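Local coordinates for U4/U6 snRNA-associated-splicing factor PRP24 (Saccharomyces cerevisiae, PDB 4N0T), which binds U6 snRNA and serves as a recycling factor of the spliceosome, the machinery that removes introns from pre-mRNA, in a complex associated with annealing U6 and U4 snRNA, at residues R99-R102 and D103-D107; N264-K267 and R268-S272; S294-C297 and Q298-E302; I304-N307 and E308-R312. One frame throughout, in Å; residues are numbered along the deposited sequence.

Contact 1 of 4, residues R99-R102 and D103-D107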
loop_
_atom_site.group_PDB
_atom_site.type_symbol
_atom_site.label_atom_id
_atom_site.label_comp_id
_atom_site.label_asym_id
_atom_site.label_seq_id
_atom_site.Cartn_x
_atom_site.Cartn_y
_atom_site.Cartn_z
ATOM N N ARG A 99 -12.884 7.109 -0.058
ATOM C CA ARG A 99 -14.085 7.768 -0.563
ATOM C C ARG A 99 -14.283 7.444 -2.040
ATOM O O ARG A 99 -15.402 7.147 -2.469
ATOM C CB ARG A 99 -13.954 9.280 -0.360
ATOM C CG ARG A 99 -15.169 10.114 -0.747
ATOM C CD ARG A 99 -14.757 11.588 -0.798
ATOM N NE ARG A 99 -15.857 12.525 -0.579
ATOM C CZ ARG A 99 -15.690 13.808 -0.262
ATOM N NH1 ARG A 99 -14.467 14.307 -0.119
ATOM N NH2 ARG A 99 -16.743 14.592 -0.076
ATOM N N ASN A 100 -13.194 7.483 -2.816
ATOM C CA ASN A 100 -13.281 7.143 -4.234
ATOM C C ASN A 100 -13.784 5.725 -4.439
ATOM O O ASN A 100 -14.579 5.452 -5.337
ATOM C CB ASN A 100 -11.928 7.313 -4.946
ATOM C CG ASN A 100 -11.459 8.758 -4.992
ATOM O OD1 ASN A 100 -10.289 9.051 -4.748
ATOM N ND2 ASN A 100 -12.370 9.668 -5.311
ATOM N N ILE A 101 -13.304 4.801 -3.609
ATOM C CA ILE A 101 -13.725 3.419 -3.738
ATOM C C ILE A 101 -15.183 3.285 -3.338
ATOM O O ILE A 101 -15.962 2.575 -3.991
ATOM C CB ILE A 101 -12.836 2.492 -2.876
ATOM C CG1 ILE A 101 -11.403 2.550 -3.406
ATOM C CG2 ILE A 101 -13.382 1.076 -2.888
ATOM C CD1 ILE A 101 -10.355 1.869 -2.512
ATOM N N ARG A 102 -15.554 3.976 -2.268
ATOM C CA ARG A 102 -16.936 3.947 -1.812
ATOM C C ARG A 102 -17.850 4.456 -2.926
ATOM O O ARG A 102 -18.893 3.866 -3.198
ATOM C CB ARG A 102 -17.118 4.779 -0.541
ATOM C CG ARG A 102 -18.523 4.630 0.070
ATOM C CD ARG A 102 -18.658 5.385 1.391
ATOM N NE ARG A 102 -17.498 5.174 2.256
ATOM C CZ ARG A 102 -17.416 4.241 3.205
ATOM N NH1 ARG A 102 -18.435 3.421 3.438
ATOM N NH2 ARG A 102 -16.310 4.134 3.932
ATOM N N ASP A 103 -17.426 5.519 -3.599
ATOM C CA ASP A 103 -18.232 6.093 -4.673
ATOM C C ASP A 103 -18.364 5.160 -5.887
ATOM O O ASP A 103 -19.428 5.095 -6.505
ATOM C CB ASP A 103 -17.713 7.487 -5.048
ATOM C CG ASP A 103 -17.863 8.490 -3.910
ATOM O OD1 ASP A 103 -18.708 8.262 -3.017
ATOM O OD2 ASP A 103 -17.132 9.504 -3.903
ATOM N N LEU A 104 -17.301 4.417 -6.213
ATOM C CA LEU A 104 -17.385 3.375 -7.245
ATOM C C LEU A 104 -18.530 2.398 -7.013
ATOM O O LEU A 104 -19.288 2.083 -7.931
ATOM C CB LEU A 104 -16.097 2.541 -7.299
ATOM C CG LEU A 104 -14.918 2.886 -8.196
ATOM C CD1 LEU A 104 -13.968 1.706 -8.223
ATOM C CD2 LEU A 104 -15.384 3.233 -9.603
ATOM N N LEU A 105 -18.629 1.876 -5.792
ATOM C CA LEU A 105 -19.676 0.913 -5.470
ATOM C C LEU A 105 -21.050 1.601 -5.417
ATOM O O LEU A 105 -22.054 1.017 -5.811
ATOM C CB LEU A 105 -19.375 0.195 -4.149
ATOM C CG LEU A 105 -18.437 -1.019 -4.197
ATOM C CD1 LEU A 105 -17.058 -0.661 -4.742
ATOM C CD2 LEU A 105 -18.320 -1.634 -2.809
ATOM N N GLN A 106 -21.073 2.828 -4.918
ATOM C CA GLN A 106 -22.295 3.640 -4.864
ATOM C C GLN A 106 -22.906 3.739 -6.269
ATOM O O GLN A 106 -24.125 3.592 -6.448
ATOM C CB GLN A 106 -21.917 5.029 -4.347
ATOM C CG GLN A 106 -23.033 5.891 -3.817
ATOM C CD GLN A 106 -22.509 7.242 -3.345
ATOM O OE1 GLN A 106 -22.001 8.038 -4.140
ATOM N NE2 GLN A 106 -22.611 7.496 -2.048
ATOM N N ASP A 107 -22.043 3.955 -7.260
ATOM C CA ASP A 107 -22.443 4.057 -8.672
ATOM C C ASP A 107 -23.153 2.824 -9.233
ATOM O O ASP A 107 -23.960 2.935 -10.158
ATOM C CB ASP A 107 -21.220 4.336 -9.547
ATOM C CG ASP A 107 -20.819 5.795 -9.552
ATOM O OD1 ASP A 107 -21.136 6.515 -8.580
ATOM O OD2 ASP A 107 -20.175 6.220 -10.535
#
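Asp103 and Arg99 meet one turn apart on helix 98-107, their side chains running alongside each other. The backbone bond Asp103 N to Arg99 O measures 2.8 Å and satisfies both atoms. With CG anti to its own carbonyl carbon (chi1 -65°), the Asp103 carboxylate swings back toward Arg99, where OD2 lies 3.8 Å from Arg99 CG. The charged groups do not pair: Arg99 NE stays 4.7 Å from Asp103 OD2, so any attraction is probably diffuse. The guanidinium and carboxylate planes are turned 51° apart. Replacing the carboxylate by the methyl of an alanine is likely to leave the Arg99 chain without a nearby negative charge.

The next donors follow the same spacing. Leu104 N reaches Asn100 O at 3.0 Å, and Leu105 N and Gln106 N bond in the same way to Ile101 O and Arg102 O. Asn100 OD1 is satisfied by Thr97 N, and Arg102 NH2 weakly by Gln98 OE1.

Ile101 and Leu105 carry the inward side of the amphipathic helix. Both press on strand 128-133 of the second RRM, and Leu105 also meets Ala112 of strand 112-116 and Cys142 and Leu146 of helix 136-146.

Contact 2 of 4, residues N264-K267 and R268-S272. With nucleotides of chain B.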
loop_
_atom_site.group_PDB
_atom_site.type_symbol
_atom_site.label_atom_id
_atom_site.label_comp_id
_atom_site.label_asym_id
_atom_site.label_seq_id
_atom_site.Cartn_x
_atom_site.Cartn_y
_atom_site.Cartn_z
ATOM N N ASN A 264 16.680 2.855 2.233
ATOM C CA ASN A 264 18.064 3.300 2.405
ATOM C C ASN A 264 18.296 4.690 1.805
ATOM O O ASN A 264 19.111 5.469 2.315
ATOM C CB ASN A 264 19.052 2.244 1.895
ATOM C CG ASN A 264 19.100 1.044 2.804
ATOM O OD1 ASN A 264 18.733 1.143 3.982
ATOM N ND2 ASN A 264 19.547 -0.100 2.278
ATOM N N GLU A 265 17.544 5.018 0.757
ATOM C CA GLU A 265 17.572 6.363 0.171
ATOM C C GLU A 265 17.083 7.431 1.155
ATOM O O GLU A 265 17.698 8.493 1.298
ATOM C CB GLU A 265 16.727 6.408 -1.111
ATOM C CG GLU A 265 16.370 7.819 -1.611
ATOM C CD GLU A 265 15.424 7.808 -2.822
ATOM O OE1 GLU A 265 15.044 6.704 -3.280
ATOM O OE2 GLU A 265 15.058 8.902 -3.320
ATOM N N VAL A 266 15.969 7.148 1.826
ATOM C CA VAL A 266 15.424 8.043 2.837
ATOM C C VAL A 266 16.384 8.200 4.012
ATOM O O VAL A 266 16.567 9.300 4.532
ATOM C CB VAL A 266 14.056 7.529 3.336
ATOM C CG1 VAL A 266 13.636 8.217 4.639
ATOM C CG2 VAL A 266 13.011 7.732 2.253
ATOM N N LYS A 267 16.998 7.094 4.425
ATOM C CA LYS A 267 17.972 7.131 5.513
ATOM C C LYS A 267 19.135 8.071 5.193
ATOM O O LYS A 267 19.606 8.792 6.078
ATOM C CB LYS A 267 18.498 5.716 5.814
ATOM C CG LYS A 267 17.467 4.828 6.503
ATOM C CD LYS A 267 17.923 3.366 6.568
ATOM C CE LYS A 267 19.222 3.203 7.346
ATOM N NZ LYS A 267 19.681 1.782 7.268
ATOM N N ARG A 268 19.576 8.073 3.933
ATOM C CA ARG A 268 20.655 8.965 3.480
ATOM C C ARG A 268 20.253 10.419 3.674
ATOM O O ARG A 268 21.056 11.243 4.122
ATOM C CB ARG A 268 20.970 8.746 1.994
ATOM C CG ARG A 268 22.086 9.655 1.470
ATOM C CD ARG A 268 22.169 9.696 -0.052
ATOM N NE ARG A 268 21.032 10.391 -0.654
ATOM C CZ ARG A 268 20.818 11.705 -0.582
ATOM N NH1 ARG A 268 21.656 12.495 0.087
ATOM N NH2 ARG A 268 19.752 12.230 -1.171
ATOM N N LEU A 269 19.001 10.727 3.334
ATOM C CA LEU A 269 18.466 12.071 3.512
ATOM C C LEU A 269 18.413 12.462 4.974
ATOM O O LEU A 269 18.825 13.565 5.339
ATOM C CB LEU A 269 17.065 12.185 2.906
ATOM C CG LEU A 269 16.960 12.935 1.587
ATOM C CD1 LEU A 269 15.510 13.228 1.261
ATOM C CD2 LEU A 269 17.760 14.221 1.671
ATOM N N LEU A 270 17.898 11.572 5.816
ATOM C CA LEU A 270 17.772 11.857 7.241
ATOM C C LEU A 270 19.137 12.093 7.899
ATOM O O LEU A 270 19.242 12.804 8.898
ATOM C CB LEU A 270 17.012 10.735 7.959
ATOM C CG LEU A 270 15.564 10.474 7.515
ATOM C CD1 LEU A 270 14.992 9.209 8.143
ATOM C CD2 LEU A 270 14.654 11.664 7.847
ATOM N N ALA A 271 20.180 11.502 7.324
ATOM C CA ALA A 271 21.535 11.645 7.857
ATOM C C ALA A 271 22.322 12.764 7.175
ATOM O O ALA A 271 23.463 13.038 7.554
ATOM C CB ALA A 271 22.291 10.325 7.737
ATOM N N SER A 272 21.724 13.399 6.168
ATOM C CA SER A 272 22.429 14.399 5.361
ATOM C C SER A 272 22.822 15.625 6.179
ATOM O O SER A 272 22.081 16.049 7.067
ATOM C CB SER A 272 21.580 14.825 4.159
ATOM O OG SER A 272 22.299 15.685 3.288
ATOM P P C B 29 16.107 1.282 9.156
ATOM O OP1 C B 29 15.741 2.718 9.170
ATOM O OP2 C B 29 17.554 0.915 9.002
ATOM O "O5'" C B 29 15.524 0.559 10.448
ATOM C "C5'" C B 29 15.766 1.073 11.759
ATOM C "C4'" C B 29 14.550 0.944 12.640
ATOM O "O4'" C B 29 13.461 1.711 12.048
ATOM C "C3'" C B 29 14.010 -0.476 12.812
ATOM O "O3'" C B 29 13.347 -0.559 14.074
ATOM C "C2'" C B 29 12.952 -0.551 11.721
ATOM O "O2'" C B 29 11.971 -1.549 11.916
ATOM C "C1'" C B 29 12.359 0.851 11.816
ATOM N N1 C B 29 11.672 1.324 10.613
ATOM C C2 C B 29 10.455 1.959 10.824
ATOM O O2 C B 29 10.030 2.042 11.989
ATOM N N3 C B 29 9.771 2.440 9.767
ATOM C C4 C B 29 10.289 2.311 8.551
ATOM N N4 C B 29 9.580 2.814 7.537
ATOM C C5 C B 29 11.539 1.673 8.313
ATOM C C6 C B 29 12.212 1.199 9.371
#
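Two first torsions align Val266 with Leu270. Val266 CG1 is trans to the backbone N (chi1 165°), Leu270 CG is trans to its carbonyl carbon (chi1 -62°), and the side chains consequently run alongside one another, CG1 3.9 Å from Leu270 CD1. The backbone bond beneath them, Leu270 N to Val266 O, is 2.9 Å long and lies nearly along the C=O axis.

Lys267 works on another side of helix 258-270. Its chain bends at chi3 (60°) and carries NZ to the phosphate of nucleotide C29 of chain B, where NZ donates to OP2 at 2.9 Å. The methylenes run close to the same group, CE lying 3.3 Å from OP2 of C29 of chain B. On the protein side, NZ also makes a weak bond to Asn264 OD1 at 3.5 Å, one turn back. A methionine in its place would probably leave OP2 without its cationic mate and Asn264 OD1 without this weak donor.

Arg268 CB packs 3.4 Å from Glu265 O, while NH2 forms a salt bridge with Glu277, whose carboxylate also accepts from Ser272 OG. Arg268 packs on an RNA phosphate too, and Asn264 on a sugar. Leu269 and Val266 rest on strand 311-317, at Leu315 and Val317, and Leu269 and Leu270 touch Ile324.

The chemistry is thus divided by face. Apolar groups lay the helix over the sheet of the occluded RRM, on the surface that canonical RRMs use for RNA, whereas Lys267 meets RNA through the phosphate of C29 of chain B, an electrostatic contact that does not read the base.

Contact 3 of 4, residues S294-C297 and Q298-E302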
loop_
_atom_site.group_PDB
_atom_site.type_symbol
_atom_site.label_atom_id
_atom_site.label_comp_id
_atom_site.label_asym_id
_atom_site.label_seq_id
_atom_site.Cartn_x
_atom_site.Cartn_y
_atom_site.Cartn_z
ATOM N N SER A 294 1.600 9.932 -3.798
ATOM C CA SER A 294 0.681 10.397 -4.841
ATOM C C SER A 294 -0.463 11.224 -4.270
ATOM O O SER A 294 -0.877 12.207 -4.874
ATOM C CB SER A 294 0.110 9.235 -5.654
ATOM O OG SER A 294 1.163 8.576 -6.337
ATOM N N LEU A 295 -0.976 10.822 -3.113
ATOM C CA LEU A 295 -2.054 11.566 -2.485
ATOM C C LEU A 295 -1.551 12.944 -2.025
ATOM O O LEU A 295 -2.245 13.962 -2.163
ATOM C CB LEU A 295 -2.617 10.764 -1.311
ATOM C CG LEU A 295 -3.917 11.299 -0.724
ATOM C CD1 LEU A 295 -5.006 11.250 -1.781
ATOM C CD2 LEU A 295 -4.325 10.494 0.501
ATOM N N ILE A 296 -0.337 12.980 -1.488
ATOM C CA ILE A 296 0.260 14.236 -1.045
ATOM C C ILE A 296 0.516 15.159 -2.229
ATOM O O ILE A 296 0.262 16.364 -2.157
ATOM C CB ILE A 296 1.579 13.979 -0.299
ATOM C CG1 ILE A 296 1.295 13.221 1.000
ATOM C CG2 ILE A 296 2.310 15.298 -0.035
ATOM C CD1 ILE A 296 2.550 12.712 1.704
ATOM N N CYS A 297 1.000 14.587 -3.325
ATOM C CA CYS A 297 1.267 15.351 -4.544
ATOM C C CYS A 297 -0.021 16.005 -5.054
ATOM O O CYS A 297 -0.046 17.189 -5.431
ATOM C CB CYS A 297 1.852 14.425 -5.613
ATOM S SG CYS A 297 2.413 15.272 -7.110
ATOM N N GLN A 298 -1.096 15.232 -5.047
ATOM C CA GLN A 298 -2.396 15.724 -5.492
ATOM C C GLN A 298 -2.865 16.900 -4.630
ATOM O O GLN A 298 -3.337 17.920 -5.151
ATOM C CB GLN A 298 -3.410 14.584 -5.460
ATOM C CG GLN A 298 -4.830 14.995 -5.747
ATOM C CD GLN A 298 -5.785 13.824 -5.657
ATOM O OE1 GLN A 298 -5.991 13.098 -6.633
ATOM N NE2 GLN A 298 -6.365 13.626 -4.479
ATOM N N PHE A 299 -2.699 16.761 -3.315
ATOM C CA PHE A 299 -2.997 17.837 -2.377
ATOM C C PHE A 299 -2.180 19.093 -2.662
ATOM O O PHE A 299 -2.725 20.194 -2.671
ATOM C CB PHE A 299 -2.766 17.343 -0.951
ATOM C CG PHE A 299 -2.604 18.434 0.073
ATOM C CD1 PHE A 299 -3.706 19.153 0.534
ATOM C CD2 PHE A 299 -1.356 18.693 0.629
ATOM C CE1 PHE A 299 -3.553 20.138 1.505
ATOM C CE2 PHE A 299 -1.195 19.678 1.599
ATOM C CZ PHE A 299 -2.298 20.402 2.034
ATOM N N LEU A 300 -0.878 18.946 -2.901
ATOM C CA LEU A 300 -0.044 20.115 -3.172
ATOM C C LEU A 300 -0.446 20.827 -4.462
ATOM O O LEU A 300 -0.389 22.062 -4.545
ATOM C CB LEU A 300 1.429 19.726 -3.251
ATOM C CG LEU A 300 2.034 19.207 -1.951
ATOM C CD1 LEU A 300 3.482 18.777 -2.174
ATOM C CD2 LEU A 300 1.959 20.264 -0.866
ATOM N N GLN A 301 -0.834 20.050 -5.472
ATOM C CA GLN A 301 -1.214 20.625 -6.759
ATOM C C GLN A 301 -2.606 21.244 -6.740
ATOM O O GLN A 301 -2.789 22.363 -7.228
ATOM C CB GLN A 301 -1.136 19.569 -7.864
ATOM C CG GLN A 301 0.280 19.135 -8.202
ATOM C CD GLN A 301 0.306 17.852 -9.012
ATOM O OE1 GLN A 301 1.358 17.420 -9.479
ATOM N NE2 GLN A 301 -0.855 17.229 -9.166
ATOM N N GLU A 302 -3.579 20.526 -6.182
ATOM C CA GLU A 302 -4.984 20.936 -6.264
ATOM C C GLU A 302 -5.407 21.924 -5.184
ATOM O O GLU A 302 -6.239 22.798 -5.433
ATOM C CB GLU A 302 -5.908 19.714 -6.230
ATOM C CG GLU A 302 -5.705 18.754 -7.397
ATOM C CD GLU A 302 -6.642 17.561 -7.347
ATOM O OE1 GLU A 302 -7.573 17.560 -6.508
ATOM O OE2 GLU A 302 -6.445 16.623 -8.148
HETATM O O HOH W 1 -4.960 14.559 -2.078
#
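Leu295 O is gripped twice, by the amide of Phe299 and by a water. Phe299 N donates at 3.1 Å with an N-H...O angle of 163°, the ordinary helical bond, while water 1 donates a hydrogen to Leu295 O from 2.8 Å. The same water accepts from Gln298 NE2 at 2.9 Å and so bridges a backbone carbonyl to a side-chain amide three residues on. Gln298 reaches it with an extended chain whose CG is trans to the backbone N (chi1 173°); a chi3 of -87° turns the amide so that NE2 points at the water and lies 3.8 Å from Leu295 CD1. Its OE1 has a weak bond with Ser95 OG of the second RRM, a weak link between the two domains.

Further round helix 293-302 the contacts become apolar. Ile296 CG2 approaches Leu300 CD1 at 4.2 Å, and both residues pack on Ile314 and Ile325 of the sheet. Ile296 O, already bonded to Leu300 N at 2.9 Å, also sits in the plane of the Phe299 ring at its edge, 4.0 Å from Phe299 CD2. That ring in turn meets Phe345 edge-to-face, in a T-shaped pair. Cys297, which also touches Ile314, has SG 3.4 Å from Gln301 OE1 one turn on.

This is an amphipathic RRM helix: isoleucine, leucine and phenylalanine anchor it to the sheet, whereas Gln298 combines a water bridge with a weak interdomain bond, which probably restrains the rotation of its amide.

Contact 4 of 4, residues I304-N307 and E308-R312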
loop_
_atom_site.group_PDB
_atom_site.type_symbol
_atom_site.label_atom_id
_atom_site.label_comp_id
_atom_site.label_asym_id
_atom_site.label_seq_id
_atom_site.Cartn_x
_atom_site.Cartn_y
_atom_site.Cartn_z
ATOM N N ILE A 304 -2.969 23.553 -2.859
ATOM C CA ILE A 304 -1.968 24.576 -2.586
ATOM C C ILE A 304 -1.556 25.286 -3.883
ATOM O O ILE A 304 -0.877 26.318 -3.853
ATOM C CB ILE A 304 -0.750 23.963 -1.857
ATOM C CG1 ILE A 304 -1.230 23.096 -0.690
ATOM C CG2 ILE A 304 0.211 25.033 -1.363
ATOM C CD1 ILE A 304 -2.023 23.859 0.392
ATOM N N HIS A 305 -1.988 24.728 -5.015
ATOM C CA HIS A 305 -1.766 25.318 -6.340
ATOM C C HIS A 305 -0.290 25.394 -6.714
ATOM O O HIS A 305 0.161 26.318 -7.396
ATOM C CB HIS A 305 -2.484 26.669 -6.465
ATOM C CG HIS A 305 -3.953 26.576 -6.199
ATOM N ND1 HIS A 305 -4.529 27.028 -5.031
ATOM C CD2 HIS A 305 -4.957 26.037 -6.931
ATOM C CE1 HIS A 305 -5.829 26.790 -5.063
ATOM N NE2 HIS A 305 -6.115 26.193 -6.206
ATOM N N ILE A 306 0.444 24.382 -6.262
ATOM C CA ILE A 306 1.836 24.201 -6.608
ATOM C C ILE A 306 1.880 23.493 -7.962
ATOM O O ILE A 306 1.070 22.602 -8.229
ATOM C CB ILE A 306 2.526 23.325 -5.540
ATOM C CG1 ILE A 306 2.444 24.001 -4.168
ATOM C CG2 ILE A 306 3.969 23.066 -5.889
ATOM C CD1 ILE A 306 2.797 23.071 -3.017
ATOM N N ASN A 307 2.805 23.898 -8.822
ATOM C CA ASN A 307 2.994 23.216 -10.090
ATOM C C ASN A 307 3.743 21.895 -9.896
ATOM O O ASN A 307 4.694 21.816 -9.115
ATOM C CB ASN A 307 3.757 24.119 -11.054
ATOM C CG ASN A 307 3.797 23.567 -12.458
ATOM O OD1 ASN A 307 4.577 22.665 -12.763
ATOM N ND2 ASN A 307 2.958 24.116 -13.330
ATOM N N GLU A 308 3.299 20.867 -10.610
ATOM C CA GLU A 308 3.879 19.531 -10.538
ATOM C C GLU A 308 5.403 19.541 -10.639
ATOM O O GLU A 308 6.086 18.806 -9.923
ATOM C CB GLU A 308 3.268 18.672 -11.649
ATOM C CG GLU A 308 4.132 17.530 -12.158
ATOM C CD GLU A 308 3.628 16.991 -13.490
ATOM O OE1 GLU A 308 3.973 15.842 -13.842
ATOM O OE2 GLU A 308 2.887 17.721 -14.186
ATOM N N LYS A 309 5.941 20.390 -11.506
ATOM C CA LYS A 309 7.383 20.392 -11.730
ATOM C C LYS A 309 8.154 21.252 -10.732
ATOM O O LYS A 309 9.379 21.349 -10.816
ATOM C CB LYS A 309 7.715 20.797 -13.171
ATOM C CG LYS A 309 7.526 22.278 -13.473
ATOM C CD LYS A 309 7.165 22.486 -14.942
ATOM C CE LYS A 309 6.975 23.960 -15.289
ATOM N NZ LYS A 309 6.851 24.148 -16.769
ATOM N N ASP A 310 7.449 21.874 -9.790
ATOM C CA ASP A 310 8.119 22.548 -8.682
ATOM C C ASP A 310 8.483 21.510 -7.629
ATOM O O ASP A 310 9.290 21.760 -6.730
ATOM C CB ASP A 310 7.203 23.606 -8.061
ATOM C CG ASP A 310 6.978 24.800 -8.975
ATOM O OD1 ASP A 310 7.971 25.327 -9.522
ATOM O OD2 ASP A 310 5.807 25.206 -9.145
ATOM N N ILE A 311 7.871 20.337 -7.745
ATOM C CA ILE A 311 8.109 19.259 -6.802
ATOM C C ILE A 311 9.065 18.237 -7.412
ATOM O O ILE A 311 8.750 17.614 -8.427
ATOM C CB ILE A 311 6.790 18.551 -6.445
ATOM C CG1 ILE A 311 5.800 19.546 -5.834
ATOM C CG2 ILE A 311 7.048 17.399 -5.482
ATOM C CD1 ILE A 311 4.345 19.157 -6.033
ATOM N N ARG A 312 10.231 18.072 -6.795
ATOM C CA ARG A 312 11.225 17.111 -7.270
ATOM C C ARG A 312 10.872 15.682 -6.848
ATOM O O ARG A 312 10.869 14.754 -7.671
ATOM C CB ARG A 312 12.605 17.492 -6.738
ATOM C CG ARG A 312 13.528 16.313 -6.534
ATOM C CD ARG A 312 14.411 16.066 -7.730
ATOM N NE ARG A 312 15.715 16.687 -7.537
ATOM C CZ ARG A 312 16.591 16.301 -6.614
ATOM N NH1 ARG A 312 16.302 15.296 -5.795
ATOM N NH2 ARG A 312 17.759 16.921 -6.507
#
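Glu308 follows Asn307 directly and opens a short 3-10 segment. Its CB lies against Asn307, and its side chain packs on Gln301 of helix 293-302; its carbonyl later accepts from Ile311 N. At Lys309 the capping begins. Lys309 N donates to Asn307 OD1 at 2.9 Å, with an N-H...O angle of 163°, closing an Asx turn with Asn307 as N-cap. The Lys309 chain passes the same oxygen, because CG stands between the backbone N and the carbonyl carbon (chi1 74°), and lies only 3.1 Å from Asn307 OD1. Its carbonyl accepts from Arg328 NH1.

Asp310 comes next. Its N donates to Asn307 O at 2.8 Å, the bond that closes the turn, although the donor stands 52° above the carbonyl plane. Its side chain folds back over Asn307, and OD2 takes a weak bond from Asn307 N at 3.3 Å. This return bond resembles half of a capping box, added to the Asx turn. Asp310 CB also packs 3.9 Å from Ile306 CG2.

Ile311, at the strand 311-317 end of the turn, crosses Ile306 at about a right angle, CD1 lying 3.9 Å from Ile306 CG2. Both isoleucines also touch Leu300 of helix 293-302.

Chemically, polar bonds form the turn and apolar contacts attach it. Asn307 OD1 satisfies the Lys309 amide, and Asp310 OD2 adds a weak bond to that of Asn307. Ile306 and Ile311 meet each other and Leu300, which joins the loop to helix 293-302 of the occluded RRM.

How the contacts relate
The four contacts come in series along the chain. Contact 1 lies on helix 98-107 of the second RRM, contact 2 on helix 258-270, and contacts 3 and 4 inside the occluded RRM. Contacts 1 and 2 sit on opposite sides of the chain's centre, their own centres about 38 Å apart. Contacts 3 and 4 are neighbours, with centres about 9 Å apart: Leu300 O and Ile306 N lie 3.0 Å apart, a probable hydrogen bond, where helix 293-302 passes into the loop leading to strand 311-317. Helix 258-270 lies on the usual RNA-binding face of that domain's sheet, consistent with an occluded RRM, and helix 293-302 packs on the other face. Contact 1 approaches contact 3 to about 6 Å between nearest atoms without touching.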